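Local coordinates for uncharacterized protein (Candida albicans, PDB 5K04) that probably serves as the non-catalytic auxiliary subunit of the NatB complex, which acetylates protein N-termini using acetyl-CoA, at residues A[311-315]-A[344-348]. Residues are numbered along the deposited sequence; the frame is centred on the assembly and turned at random.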
# COMPACT_ATOMS: atom_id res chain seq x y z
N CYS A 311 -7.22 -26.95 4.73
CA CYS A 311 -8.29 -27.82 4.25
C CYS A 311 -9.57 -27.05 3.93
O CYS A 311 -10.12 -27.16 2.83
CB CYS A 311 -8.58 -28.93 5.28
SG CYS A 311 -9.64 -30.23 4.70
N TYR A 312 -10.05 -26.25 4.88
CA TYR A 312 -11.33 -25.56 4.72
C TYR A 312 -11.31 -24.63 3.52
O TYR A 312 -12.25 -24.62 2.72
CB TYR A 312 -11.66 -24.75 5.97
CG TYR A 312 -12.88 -23.88 5.77
CD1 TYR A 312 -14.16 -24.41 5.81
CD2 TYR A 312 -12.74 -22.52 5.54
CE1 TYR A 312 -15.28 -23.61 5.63
CE2 TYR A 312 -13.85 -21.72 5.36
CZ TYR A 312 -15.12 -22.27 5.40
OH TYR A 312 -16.21 -21.45 5.21
N ALA A 313 -10.26 -23.80 3.40
CA ALA A 313 -10.21 -22.83 2.31
C ALA A 313 -10.13 -23.53 0.95
O ALA A 313 -10.69 -23.05 -0.04
CB ALA A 313 -9.04 -21.87 2.50
N ASP A 314 -9.47 -24.68 0.90
CA ASP A 314 -9.38 -25.43 -0.34
C ASP A 314 -10.74 -26.04 -0.74
O ASP A 314 -11.12 -26.01 -1.92
CB ASP A 314 -8.31 -26.52 -0.18
CG ASP A 314 -6.87 -25.95 -0.09
OD1 ASP A 314 -6.67 -24.72 -0.25
OD2 ASP A 314 -5.93 -26.75 0.12
N LEU A 315 -11.49 -26.59 0.22
CA LEU A 315 -12.74 -27.28 -0.13
C LEU A 315 -13.94 -26.35 -0.24
O LEU A 315 -14.79 -26.54 -1.13
CB LEU A 315 -13.04 -28.38 0.90
CG LEU A 315 -12.13 -29.59 0.78
CD1 LEU A 315 -12.46 -30.62 1.85
CD2 LEU A 315 -12.20 -30.22 -0.63
N ARG A 344 -15.12 -27.24 12.59
CA ARG A 344 -15.95 -26.15 13.11
C ARG A 344 -16.20 -25.09 12.04
O ARG A 344 -17.25 -24.45 12.03
CB ARG A 344 -15.29 -25.53 14.33
CG ARG A 344 -15.23 -26.45 15.54
CD ARG A 344 -16.57 -26.54 16.23
NE ARG A 344 -16.56 -27.52 17.32
CZ ARG A 344 -16.65 -27.21 18.61
NH1 ARG A 344 -16.78 -25.94 18.99
NH2 ARG A 344 -16.62 -28.17 19.52
N LYS A 345 -15.23 -24.88 11.15
CA LYS A 345 -15.44 -23.97 10.02
C LYS A 345 -16.44 -24.55 9.03
O LYS A 345 -17.31 -23.84 8.53
CB LYS A 345 -14.11 -23.69 9.33
CG LYS A 345 -13.20 -22.76 10.11
CD LYS A 345 -11.78 -22.89 9.61
CE LYS A 345 -11.28 -21.62 9.04
NZ LYS A 345 -9.81 -21.55 9.24
N PHE A 346 -16.32 -25.85 8.73
CA PHE A 346 -17.23 -26.46 7.76
C PHE A 346 -18.68 -26.32 8.22
O PHE A 346 -19.55 -25.99 7.41
CB PHE A 346 -16.86 -27.92 7.54
CG PHE A 346 -15.64 -28.13 6.68
CD1 PHE A 346 -15.62 -27.69 5.35
CD2 PHE A 346 -14.51 -28.77 7.18
CE1 PHE A 346 -14.50 -27.87 4.55
CE2 PHE A 346 -13.38 -28.97 6.38
CZ PHE A 346 -13.38 -28.51 5.06
N VAL A 347 -18.95 -26.54 9.51
CA VAL A 347 -20.31 -26.46 10.04
C VAL A 347 -20.64 -25.04 10.49
O VAL A 347 -21.68 -24.80 11.11
CB VAL A 347 -20.50 -27.44 11.21
CG1 VAL A 347 -20.11 -28.84 10.79
CG2 VAL A 347 -19.69 -26.99 12.42
N ASN A 348 -19.76 -24.10 10.16
CA ASN A 348 -19.82 -22.70 10.61
C ASN A 348 -20.33 -22.57 12.05
O ASN A 348 -21.36 -21.96 12.32
CB ASN A 348 -20.67 -21.86 9.67
CG ASN A 348 -20.53 -20.37 9.96
OD1 ASN A 348 -19.55 -19.94 10.58
ND2 ASN A 348 -21.52 -19.59 9.54
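The ring of Tyr312 meets two consecutive residues, Lys345 and Phe346, in two different ways. One of its faces lies against the aliphatic part of Lys345, and its edge is turned to the face of Phe346. The lysine contact is a CH-pi interaction: Lys345 CB sits 3.8 Å from the centroid of the Tyr312 ring, 19° off the ring normal. Further along the bent lysine chain, Lys345 CE comes within 3.9 Å of Tyr312 CD2. The ring pair is edge-to-face, with the Tyr312 and Phe346 planes at 64° and centroids 5.3 Å apart. Tyr312 CD1 is the leading atom, 3.6 Å from Phe346 CD1 and near the rim of the phenylalanine ring. The tyrosine reaches the other helix because its side chain is swung away from the backbone N, chi1 172°. The contact joins the short helix 311-315 to the C-terminal end of helix 337-346, which closes in a Schellman motif with Asn348 as C-prime residue. Both lie in the all-helical, TPR-related NatB auxiliary subunit. No hydrogen bond links the two segments, but Asn342, farther back on helix 337-346, accepts one from Tyr312 N. The far end of the Phe346 ring enters a largely apolar patch. Phe346 CZ lies 3.6 Å from Tyr312 CA and 4.0 Å from Leu315 CD1. Cys311 SG meets the same ring at its edge, 4.1 Å from Phe346 CZ, as a sulfur-aromatic contact. Tyr302 and Phe324 also pack on Phe346, while Gln83 of the NAT3 chain touches Lys345.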